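Local coordinates for protein esterase A (Caulobacter crescentus, PDB 5GKV) that probably hydrolyses ester bonds as a serine hydrolase of the beta-lactamase and penicillin-binding protein family, at residues P141-W144 and D148-C151; E29-N34 and V55-G60; N328-P333 and A368-P373. One frame throughout, in Å; residues are numbered along the deposited sequence.

Contact 1 of 3, residues P141-W144 and D148-C151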
ATOM      1  N   PRO A 141     -10.002  15.002 -15.294  1.00 39.77           N
ATOM      2  CA  PRO A 141      -9.196  13.825 -14.922  1.00 36.24           C
ATOM      3  C   PRO A 141      -7.740  14.135 -14.604  1.00 38.85           C
ATOM      4  O   PRO A 141      -7.042  13.248 -14.087  1.00 38.18           O
ATOM      5  CB  PRO A 141      -9.309  12.919 -16.155  1.00 42.62           C
ATOM      6  CG  PRO A 141     -10.560  13.379 -16.857  1.00 40.86           C
ATOM      7  CD  PRO A 141     -10.603  14.858 -16.633  1.00 40.27           C
ATOM      8  N   ALA A 142      -7.250  15.342 -14.887  1.00 40.32           N
ATOM      9  CA  ALA A 142      -5.885  15.711 -14.525  1.00 39.25           C
ATOM     10  C   ALA A 142      -5.799  16.401 -13.170  1.00 37.07           C
ATOM     11  O   ALA A 142      -4.705  16.838 -12.784  1.00 35.27           O
ATOM     12  CB  ALA A 142      -5.270  16.615 -15.601  1.00 37.74           C
ATOM     13  N   ILE A 143      -6.918  16.513 -12.443  1.00 33.75           N
ATOM     14  CA  ILE A 143      -6.894  17.188 -11.146  1.00 31.62           C
ATOM     15  C   ILE A 143      -5.893  16.520 -10.224  1.00 31.67           C
ATOM     16  O   ILE A 143      -5.233  17.194  -9.423  1.00 31.17           O
ATOM     17  CB  ILE A 143      -8.304  17.223 -10.510  1.00 31.77           C
ATOM     18  CG1 ILE A 143      -8.302  18.120  -9.270  1.00 32.09           C
ATOM     19  CG2 ILE A 143      -8.769  15.822 -10.150  1.00 29.19           C
ATOM     20  CD1 ILE A 143      -9.672  18.306  -8.630  1.00 35.39           C
ATOM     21  N   TRP A 144      -5.724  15.198 -10.361  1.00 27.22           N
ATOM     22  CA  TRP A 144      -4.861  14.437  -9.465  1.00 30.09           C
ATOM     23  C   TRP A 144      -3.411  14.916  -9.523  1.00 33.37           C
ATOM     24  O   TRP A 144      -2.667  14.735  -8.555  1.00 29.26           O
ATOM     25  CB  TRP A 144      -4.944  12.946  -9.805  1.00 31.45           C
ATOM     26  CG  TRP A 144      -6.360  12.371  -9.847  1.00 30.04           C
ATOM     27  CD1 TRP A 144      -7.057  11.975 -10.959  1.00 29.93           C
ATOM     28  CD2 TRP A 144      -7.228  12.133  -8.726  1.00 27.29           C
ATOM     29  NE1 TRP A 144      -8.298  11.498 -10.598  1.00 31.08           N
ATOM     30  CE2 TRP A 144      -8.429  11.587  -9.233  1.00 29.22           C
ATOM     31  CE3 TRP A 144      -7.103  12.327  -7.342  1.00 25.94           C
ATOM     32  CZ2 TRP A 144      -9.497  11.228  -8.404  1.00 25.94           C
ATOM     33  CZ3 TRP A 144      -8.171  11.976  -6.519  1.00 24.59           C
ATOM     34  CH2 TRP A 144      -9.352  11.432  -7.054  1.00 24.48           C
ATOM     35  N   ASP A 148      -2.877  20.703  -4.676  1.00 30.95           N
ATOM     36  CA  ASP A 148      -3.727  21.659  -3.970  1.00 32.00           C
ATOM     37  C   ASP A 148      -5.165  21.618  -4.476  1.00 31.58           C
ATOM     38  O   ASP A 148      -6.108  21.734  -3.684  1.00 29.99           O
ATOM     39  CB  ASP A 148      -3.154  23.070  -4.094  1.00 30.85           C
ATOM     40  CG  ASP A 148      -1.984  23.320  -3.139  1.00 43.54           C
ATOM     41  OD1 ASP A 148      -1.734  22.472  -2.257  1.00 37.61           O
ATOM     42  OD2 ASP A 148      -1.321  24.376  -3.260  1.00 47.58           O
ATOM     43  N   ALA A 149      -5.364  21.460  -5.784  1.00 29.27           N
ATOM     44  CA  ALA A 149      -6.735  21.414  -6.287  1.00 30.21           C
ATOM     45  C   ALA A 149      -7.455  20.148  -5.826  1.00 27.16           C
ATOM     46  O   ALA A 149      -8.646  20.193  -5.493  1.00 27.85           O
ATOM     47  CB  ALA A 149      -6.759  21.525  -7.809  1.00 29.76           C
ATOM     48  N   THR A 150      -6.746  19.015  -5.767  1.00 27.32           N
ATOM     49  CA  THR A 150      -7.379  17.787  -5.287  1.00 27.47           C
ATOM     50  C   THR A 150      -7.782  17.922  -3.818  1.00 27.31           C
ATOM     51  O   THR A 150      -8.928  17.629  -3.446  1.00 23.33           O
ATOM     52  CB  THR A 150      -6.446  16.585  -5.493  1.00 25.40           C
ATOM     53  OG1 THR A 150      -6.143  16.441  -6.886  1.00 29.53           O
ATOM     54  CG2 THR A 150      -7.097  15.292  -4.995  1.00 20.90           C
ATOM     55  N   CYS A 151      -6.859  18.392  -2.968  1.00 24.21           N
ATOM     56  CA  CYS A 151      -7.180  18.547  -1.548  1.00 23.37           C
ATOM     57  C   CYS A 151      -8.305  19.551  -1.339  1.00 27.09           C
ATOM     58  O   CYS A 151      -9.153  19.374  -0.454  1.00 24.36           O
ATOM     59  CB  CYS A 151      -5.941  18.979  -0.753  1.00 23.59           C
ATOM     60  SG  CYS A 151      -4.602  17.742  -0.707  1.00 26.65           S
TER

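Contact 2 of 3, residues E29-N34 and V55-G60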
ATOM      1  N   GLU A  29       9.930 -23.508  -4.621  1.00 18.00           N
ATOM      2  CA  GLU A  29       9.089 -24.376  -5.445  1.00 18.71           C
ATOM      3  C   GLU A  29       7.823 -23.655  -5.900  1.00 16.58           C
ATOM      4  O   GLU A  29       7.450 -23.711  -7.082  1.00 16.43           O
ATOM      5  CB  GLU A  29       8.713 -25.634  -4.665  1.00 22.61           C
ATOM      6  CG  GLU A  29       9.869 -26.575  -4.408  1.00 30.50           C
ATOM      7  CD  GLU A  29      10.133 -27.506  -5.581  1.00 36.91           C
ATOM      8  OE1 GLU A  29       9.194 -27.751  -6.377  1.00 40.09           O
ATOM      9  OE2 GLU A  29      11.275 -27.994  -5.696  1.00 43.90           O
ATOM     10  N   VAL A  30       7.134 -22.999  -4.963  1.00 14.38           N
ATOM     11  CA  VAL A  30       5.909 -22.269  -5.288  1.00 14.89           C
ATOM     12  C   VAL A  30       6.210 -21.115  -6.231  1.00 14.41           C
ATOM     13  O   VAL A  30       5.472 -20.876  -7.201  1.00 15.91           O
ATOM     14  CB  VAL A  30       5.226 -21.784  -3.997  1.00 18.00           C
ATOM     15  CG1 VAL A  30       4.076 -20.822  -4.322  1.00 17.44           C
ATOM     16  CG2 VAL A  30       4.710 -22.997  -3.186  1.00 16.73           C
ATOM     17  N   PHE A  31       7.306 -20.388  -5.961  1.00 13.25           N
ATOM     18  CA  PHE A  31       7.741 -19.293  -6.822  1.00 17.33           C
ATOM     19  C   PHE A  31       7.945 -19.781  -8.252  1.00 19.09           C
ATOM     20  O   PHE A  31       7.392 -19.216  -9.200  1.00 17.80           O
ATOM     21  CB  PHE A  31       9.030 -18.688  -6.244  1.00 17.30           C
ATOM     22  CG  PHE A  31       9.418 -17.346  -6.820  1.00 15.07           C
ATOM     23  CD1 PHE A  31       8.764 -16.187  -6.429  1.00 15.29           C
ATOM     24  CD2 PHE A  31      10.462 -17.250  -7.719  1.00 16.41           C
ATOM     25  CE1 PHE A  31       9.134 -14.940  -6.947  1.00 16.41           C
ATOM     26  CE2 PHE A  31      10.847 -16.011  -8.245  1.00 15.31           C
ATOM     27  CZ  PHE A  31      10.183 -14.853  -7.850  1.00 16.02           C
ATOM     28  N   GLU A  32       8.725 -20.850  -8.424  1.00 19.26           N
ATOM     29  CA  GLU A  32       8.897 -21.422  -9.758  1.00 20.55           C
ATOM     30  C   GLU A  32       7.558 -21.782 -10.393  1.00 20.92           C
ATOM     31  O   GLU A  32       7.346 -21.538 -11.582  1.00 20.11           O
ATOM     32  CB  GLU A  32       9.807 -22.653  -9.681  1.00 22.35           C
ATOM     33  CG  GLU A  32       9.883 -23.439 -10.985  1.00 38.80           C
ATOM     34  CD  GLU A  32      10.770 -24.679 -10.860  1.00 50.57           C
ATOM     35  OE1 GLU A  32      10.455 -25.696 -11.526  1.00 57.74           O
ATOM     36  OE2 GLU A  32      11.774 -24.624 -10.110  1.00 47.00           O
ATOM     37  N   GLN A  33       6.639 -22.368  -9.618  1.00 16.41           N
ATOM     38  CA  GLN A  33       5.352 -22.747 -10.190  1.00 19.75           C
ATOM     39  C   GLN A  33       4.537 -21.533 -10.635  1.00 23.32           C
ATOM     40  O   GLN A  33       3.818 -21.629 -11.638  1.00 21.89           O
ATOM     41  CB  GLN A  33       4.545 -23.582  -9.198  1.00 21.13           C
ATOM     42  CG  GLN A  33       3.254 -24.175  -9.794  1.00 28.60           C
ATOM     43  CD  GLN A  33       3.555 -25.322 -10.753  1.00 37.81           C
ATOM     44  OE1 GLN A  33       4.457 -26.129 -10.504  1.00 37.29           O
ATOM     45  NE2 GLN A  33       2.819 -25.383 -11.860  1.00 35.27           N
ATOM     46  N   ASN A  34       4.622 -20.395  -9.911  1.00 20.84           N
ATOM     47  CA  ASN A  34       3.917 -19.180 -10.347  1.00 20.62           C
ATOM     48  C   ASN A  34       4.310 -18.787 -11.770  1.00 19.91           C
ATOM     49  O   ASN A  34       3.487 -18.239 -12.511  1.00 18.36           O
ATOM     50  CB  ASN A  34       4.197 -17.986  -9.409  1.00 18.52           C
ATOM     51  CG  ASN A  34       3.427 -18.055  -8.097  1.00 20.23           C
ATOM     52  OD1 ASN A  34       2.487 -18.835  -7.951  1.00 20.51           O
ATOM     53  ND2 ASN A  34       3.840 -17.243  -7.126  1.00 15.13           N
ATOM     54  N   VAL A  55      14.563 -14.802   2.555  1.00 15.80           N
ATOM     55  CA  VAL A  55      14.267 -15.269   1.205  1.00 20.07           C
ATOM     56  C   VAL A  55      14.158 -14.043   0.320  1.00 17.07           C
ATOM     57  O   VAL A  55      13.481 -13.077   0.681  1.00 16.05           O
ATOM     58  CB  VAL A  55      12.957 -16.076   1.143  1.00 18.79           C
ATOM     59  CG1 VAL A  55      12.656 -16.519  -0.315  1.00 20.18           C
ATOM     60  CG2 VAL A  55      12.996 -17.266   2.101  1.00 20.36           C
ATOM     61  N   ASP A  56      14.821 -14.075  -0.828  1.00 17.13           N
ATOM     62  CA  ASP A  56      14.724 -12.978  -1.789  1.00 14.26           C
ATOM     63  C   ASP A  56      14.905 -13.602  -3.169  1.00 15.22           C
ATOM     64  O   ASP A  56      16.039 -13.822  -3.605  1.00 15.92           O
ATOM     65  CB  ASP A  56      15.765 -11.904  -1.485  1.00 16.84           C
ATOM     66  CG  ASP A  56      15.805 -10.803  -2.529  1.00 19.73           C
ATOM     67  OD1 ASP A  56      14.801 -10.617  -3.247  1.00 15.73           O
ATOM     68  OD2 ASP A  56      16.857 -10.117  -2.629  1.00 19.35           O
ATOM     69  N   LEU A  57      13.796 -13.921  -3.829  1.00 14.19           N
ATOM     70  CA  LEU A  57      13.818 -14.630  -5.102  1.00 13.59           C
ATOM     71  C   LEU A  57      13.320 -13.736  -6.226  1.00 14.55           C
ATOM     72  O   LEU A  57      12.348 -12.995  -6.051  1.00 14.54           O
ATOM     73  CB  LEU A  57      12.953 -15.886  -5.050  1.00 14.74           C
ATOM     74  CG  LEU A  57      13.448 -17.000  -4.136  1.00 18.30           C
ATOM     75  CD1 LEU A  57      12.390 -18.074  -4.103  1.00 19.61           C
ATOM     76  CD2 LEU A  57      14.781 -17.550  -4.635  1.00 18.80           C
ATOM     77  N   MET A  58      13.967 -13.858  -7.388  1.00 14.23           N
ATOM     78  CA  MET A  58      13.672 -13.083  -8.589  1.00 13.09           C
ATOM     79  C   MET A  58      13.393 -14.030  -9.746  1.00 14.46           C
ATOM     80  O   MET A  58      14.036 -15.073  -9.861  1.00 14.62           O
ATOM     81  CB  MET A  58      14.857 -12.182  -8.955  1.00 15.03           C
ATOM     82  CG  MET A  58      15.088 -11.019  -7.977  1.00 13.54           C
ATOM     83  SD  MET A  58      16.745 -10.333  -8.186  1.00 16.79           S
ATOM     84  CE  MET A  58      17.714 -11.661  -7.439  1.00 16.71           C
ATOM     85  N   GLY A  59      12.456 -13.664 -10.624  1.00 16.04           N
ATOM     86  CA  GLY A  59      12.235 -14.466 -11.813  1.00 14.10           C
ATOM     87  C   GLY A  59      11.692 -13.631 -12.950  1.00 15.42           C
ATOM     88  O   GLY A  59      11.110 -12.560 -12.735  1.00 14.28           O
ATOM     89  N   GLY A  60      11.922 -14.120 -14.178  1.00 11.01           N
ATOM     90  CA  GLY A  60      11.283 -13.499 -15.333  1.00 14.46           C
ATOM     91  C   GLY A  60      11.879 -12.147 -15.719  1.00 14.20           C
ATOM     92  O   GLY A  60      13.083 -11.896 -15.569  1.00 14.10           O
TER

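Contact 3 of 3, residues N328-P333 and A368-P373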
ATOM      1  N   ASN A 328      -9.801 -12.680   5.846  1.00 19.92           N
ATOM      2  CA  ASN A 328      -9.502 -13.326   4.575  1.00 21.53           C
ATOM      3  C   ASN A 328      -8.178 -14.075   4.576  1.00 21.93           C
ATOM      4  O   ASN A 328      -8.012 -15.005   3.776  1.00 21.17           O
ATOM      5  CB  ASN A 328      -9.521 -12.283   3.450  1.00 25.90           C
ATOM      6  CG  ASN A 328     -10.831 -11.507   3.406  1.00 25.24           C
ATOM      7  OD1 ASN A 328     -11.872 -12.070   3.086  1.00 27.68           O
ATOM      8  ND2 ASN A 328     -10.783 -10.209   3.738  1.00 27.90           N
ATOM      9  N   PHE A 329      -7.245 -13.698   5.452  1.00 19.94           N
ATOM     10  CA  PHE A 329      -5.980 -14.410   5.646  1.00 18.71           C
ATOM     11  C   PHE A 329      -5.145 -14.465   4.368  1.00 19.02           C
ATOM     12  O   PHE A 329      -4.439 -15.441   4.102  1.00 20.59           O
ATOM     13  CB  PHE A 329      -6.230 -15.810   6.217  1.00 23.16           C
ATOM     14  CG  PHE A 329      -6.829 -15.770   7.590  1.00 23.83           C
ATOM     15  CD1 PHE A 329      -6.013 -15.642   8.705  1.00 20.99           C
ATOM     16  CD2 PHE A 329      -8.210 -15.795   7.759  1.00 20.73           C
ATOM     17  CE1 PHE A 329      -6.564 -15.559   9.985  1.00 22.66           C
ATOM     18  CE2 PHE A 329      -8.768 -15.713   9.036  1.00 22.70           C
ATOM     19  CZ  PHE A 329      -7.945 -15.597  10.144  1.00 27.05           C
ATOM     20  N   TYR A 330      -5.193 -13.390   3.588  1.00 16.23           N
ATOM     21  CA  TYR A 330      -4.330 -13.306   2.421  1.00 17.68           C
ATOM     22  C   TYR A 330      -2.876 -13.034   2.780  1.00 18.29           C
ATOM     23  O   TYR A 330      -2.021 -13.153   1.897  1.00 17.57           O
ATOM     24  CB  TYR A 330      -4.840 -12.225   1.471  1.00 15.07           C
ATOM     25  CG  TYR A 330      -6.202 -12.531   0.897  1.00 20.23           C
ATOM     26  CD1 TYR A 330      -6.544 -13.829   0.495  1.00 21.29           C
ATOM     27  CD2 TYR A 330      -7.142 -11.522   0.738  1.00 25.04           C
ATOM     28  CE1 TYR A 330      -7.797 -14.098  -0.049  1.00 23.63           C
ATOM     29  CE2 TYR A 330      -8.390 -11.783   0.202  1.00 25.22           C
ATOM     30  CZ  TYR A 330      -8.711 -13.059  -0.189  1.00 25.98           C
ATOM     31  OH  TYR A 330      -9.955 -13.285  -0.726  1.00 29.48           O
ATOM     32  N   TYR A 331      -2.574 -12.667   4.032  1.00 16.48           N
ATOM     33  CA  TYR A 331      -1.200 -12.458   4.478  1.00 16.95           C
ATOM     34  C   TYR A 331      -0.725 -13.581   5.399  1.00 14.71           C
ATOM     35  O   TYR A 331       0.157 -13.374   6.234  1.00 20.57           O
ATOM     36  CB  TYR A 331      -1.028 -11.108   5.181  1.00 13.72           C
ATOM     37  CG  TYR A 331      -1.514  -9.912   4.394  1.00 17.85           C
ATOM     38  CD1 TYR A 331      -1.349  -9.839   3.008  1.00 16.72           C
ATOM     39  CD2 TYR A 331      -2.133  -8.854   5.039  1.00 19.42           C
ATOM     40  CE1 TYR A 331      -1.809  -8.742   2.293  1.00 17.69           C
ATOM     41  CE2 TYR A 331      -2.596  -7.754   4.342  1.00 21.48           C
ATOM     42  CZ  TYR A 331      -2.428  -7.699   2.977  1.00 23.47           C
ATOM     43  OH  TYR A 331      -2.896  -6.601   2.309  1.00 20.63           O
ATOM     44  N   GLY A 332      -1.270 -14.773   5.243  1.00 15.24           N
ATOM     45  CA  GLY A 332      -0.858 -15.891   6.061  1.00 18.24           C
ATOM     46  C   GLY A 332      -1.838 -16.168   7.185  1.00 20.26           C
ATOM     47  O   GLY A 332      -2.938 -15.616   7.227  1.00 19.21           O
ATOM     48  N   PRO A 333      -1.432 -17.009   8.142  1.00 21.65           N
ATOM     49  CA  PRO A 333      -2.381 -17.528   9.147  1.00 22.60           C
ATOM     50  C   PRO A 333      -2.652 -16.628  10.348  1.00 23.88           C
ATOM     51  O   PRO A 333      -3.571 -16.929  11.123  1.00 22.40           O
ATOM     52  CB  PRO A 333      -1.701 -18.817   9.608  1.00 24.57           C
ATOM     53  CG  PRO A 333      -0.226 -18.463   9.526  1.00 22.95           C
ATOM     54  CD  PRO A 333      -0.104 -17.629   8.262  1.00 18.61           C
ATOM     55  N   ALA A 368      -7.405  -9.767  -9.285  1.00 26.50           N
ATOM     56  CA  ALA A 368      -7.812  -9.869  -7.889  1.00 26.93           C
ATOM     57  C   ALA A 368      -7.443  -8.572  -7.182  1.00 28.33           C
ATOM     58  O   ALA A 368      -6.265  -8.198  -7.133  1.00 27.83           O
ATOM     59  CB  ALA A 368      -7.156 -11.069  -7.205  1.00 25.36           C
ATOM     60  N   LEU A 369      -8.448  -7.879  -6.636  1.00 23.52           N
ATOM     61  CA  LEU A 369      -8.175  -6.611  -5.974  1.00 25.52           C
ATOM     62  C   LEU A 369      -7.298  -6.812  -4.741  1.00 23.92           C
ATOM     63  O   LEU A 369      -6.405  -6.002  -4.464  1.00 22.46           O
ATOM     64  CB  LEU A 369      -9.495  -5.932  -5.609  1.00 31.00           C
ATOM     65  CG  LEU A 369     -10.322  -5.590  -6.852  1.00 34.26           C
ATOM     66  CD1 LEU A 369     -11.812  -5.440  -6.537  1.00 31.16           C
ATOM     67  CD2 LEU A 369      -9.765  -4.329  -7.505  1.00 38.77           C
ATOM     68  N   ILE A 370      -7.549  -7.883  -3.984  1.00 22.30           N
ATOM     69  CA  ILE A 370      -6.679  -8.317  -2.897  1.00 23.94           C
ATOM     70  C   ILE A 370      -6.614  -9.837  -2.942  1.00 23.06           C
ATOM     71  O   ILE A 370      -7.460 -10.503  -3.549  1.00 23.99           O
ATOM     72  CB  ILE A 370      -7.153  -7.848  -1.498  1.00 22.22           C
ATOM     73  CG1 ILE A 370      -8.573  -8.341  -1.227  1.00 24.88           C
ATOM     74  CG2 ILE A 370      -7.087  -6.327  -1.383  1.00 28.76           C
ATOM     75  CD1 ILE A 370      -9.160  -7.839   0.083  1.00 33.87           C
ATOM     76  N   GLY A 371      -5.592 -10.380  -2.290  1.00 19.71           N
ATOM     77  CA  GLY A 371      -5.439 -11.821  -2.213  1.00 20.16           C
ATOM     78  C   GLY A 371      -5.143 -12.475  -3.546  1.00 21.95           C
ATOM     79  O   GLY A 371      -5.680 -13.552  -3.839  1.00 18.03           O
ATOM     80  N   ASP A 372      -4.323 -11.839  -4.373  1.00 20.72           N
ATOM     81  CA  ASP A 372      -3.888 -12.480  -5.603  1.00 18.22           C
ATOM     82  C   ASP A 372      -3.234 -13.806  -5.235  1.00 17.46           C
ATOM     83  O   ASP A 372      -2.337 -13.824  -4.380  1.00 17.30           O
ATOM     84  CB  ASP A 372      -2.898 -11.586  -6.351  1.00 17.37           C
ATOM     85  CG  ASP A 372      -2.477 -12.165  -7.684  1.00 17.12           C
ATOM     86  OD1 ASP A 372      -1.752 -13.190  -7.712  1.00 16.74           O
ATOM     87  OD2 ASP A 372      -2.887 -11.587  -8.719  1.00 19.50           O
ATOM     88  N   PRO A 373      -3.649 -14.929  -5.835  1.00 17.84           N
ATOM     89  CA  PRO A 373      -3.141 -16.226  -5.373  1.00 17.37           C
ATOM     90  C   PRO A 373      -1.645 -16.410  -5.554  1.00 17.15           C
ATOM     91  O   PRO A 373      -1.068 -17.224  -4.830  1.00 17.18           O
ATOM     92  CB  PRO A 373      -3.927 -17.246  -6.216  1.00 19.94           C
ATOM     93  CG  PRO A 373      -4.447 -16.468  -7.378  1.00 27.12           C
ATOM     94  CD  PRO A 373      -4.716 -15.090  -6.840  1.00 21.17           C
TER

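Contact 1 of 3, residues P141-W144 and D148-C151
Ile143 and Trp144 meet Ala149 and Thr150 in a short-range, mostly apolar contact, where a loop turns into helix 147-156. The two segments are separated by three residues. Ile143 and Trp144 lie in a short 3-10 segment, and the chain then enters the helix, so the start of the helix packs back on the residues that lead into it.

Ile143 reaches across with an extended side chain. CG1 lies anti to the backbone N (chi1 -171°), and chi2 carries CD1 straight on. This brings Ile143 CG1 to 4.0 Å from Ala149 CB and Ile143 CD1 to 3.8 Å from Ala149 O.

Thr150 turns its hydroxyl to the backbone of Ile143 and Trp144 and its methyl to the indole. Thr150 OG1 is 2.8 Å from Ile143 O and 3.5 Å from Trp144 CA. The same hydroxyl makes a weak hydrogen bond to Asp146 O, one turn back. Thr150 CG2 is 3.8 Å from both Trp144 CE3 and Trp144 CZ3, and it comes obliquely to the ring. Ile143 CG2 lies over one face of the same indole, near the rim.

Trp144 NE1 is hydrogen-bonded to Trp245 O, which fixes the edge of the indole. The backbone carbonyl of Trp144 accepts a hydrogen bond from Tyr176 OH on helix 173-186, and the ring of Tyr176 also meets the indole. The arrangement is a 3-10 segment leading into a helix, in the helical region of a beta-lactamase-type fold.

Contact 2 of 3, residues E29-N34 and V55-G60
Phe31 and Leu57 join helix 25-35 to strand 52-60, an alpha-on-beta layer in which an N-terminal helix packs on the antiparallel sheet of the beta-lactamase fold. The segment axes run nearly parallel, 18° apart, and approach to 9.4 Å.

Along the strand, Leu57 comes first. Its CB sits over one face of the Phe31 ring, in a CH-pi contact 3.9 Å from the centroid and 14° off the normal. The side chains run past one another head to tail, and Leu57 CD1 comes back to 4.0 Å from Phe31 CB. CG of Phe31 is anti to its backbone N (chi1 -166°), which sends the ring out from the helix towards the strand. Phe31 CZ then lies 3.4 Å from Leu57 O.

Met58 follows. Its side chain starts away from the helix, and its backbone does the touching, at the ring edge. Ile16, Phe45 and the edge-to-face ring of Phe35 also surround Phe31 in this buried core. Gly59 is the last strand residue to touch. Its backbone N lies in the plane of the Phe31 ring, at the edge, 3.7 Å from Phe31 CE2.

Contact 3 of 3, residues N328-P333 and A368-P373
Tyr330 lies flat against the backbone of Gly371, and this is the tight part of a contact between two loops. Gly371 CA sits over one ring face in a CH-pi contact, 3.4 Å from the Tyr330 centroid and 18° off the normal. Its nearest ring atom is Tyr330 CG, at 3.3 Å. Gly371 lacks a CB, which lets CA press on the ring. Its positive phi suits glycine separately.

The opposite face is taken by Asn328 CB, 3.5 Å above the plane of Tyr330. The ring is held between Asn328 of its own loop and Gly371 of the other.

The contact to buried Ile370 is looser and oblique. Its chi1 of 57° places CG1 between the backbone N and the carbonyl carbon, where Ile370 CG1 meets Tyr330 CE2 at 3.7 Å. Ile370 CD1 stays 4.0 Å from Tyr330 CE2. On the solvent side, Tyr330 and Gly371 are the partly exposed members.

Beyond the contact, Asp372 is the N-cap of helix 373-384 and forms a salt bridge with Arg374. The closest contacts are carbon to ring carbon. Cohesion therefore rests on close fit and dispersion, probably aided by slight polarisation of the Gly371 CA hydrogens by the flanking amides.

The three contacts follow one another along the chain and do not touch. Contacts 2 and 3 are the closer pair, with centres 18 Å apart and nearest atoms about 5 Å apart. Both adjoin helix 373-384: Val30 and Asn34 of contact 2 touch it, and contact 3 leads into it through Asp372. Contact 1 is remote, in the helical region across the centre of the chain. Its centre is 39 Å from that of contact 2 and 31 Å from that of contact 3. The family's S-x-x-K serine motif probably straddles the start of helix 82-95, outside all six segments.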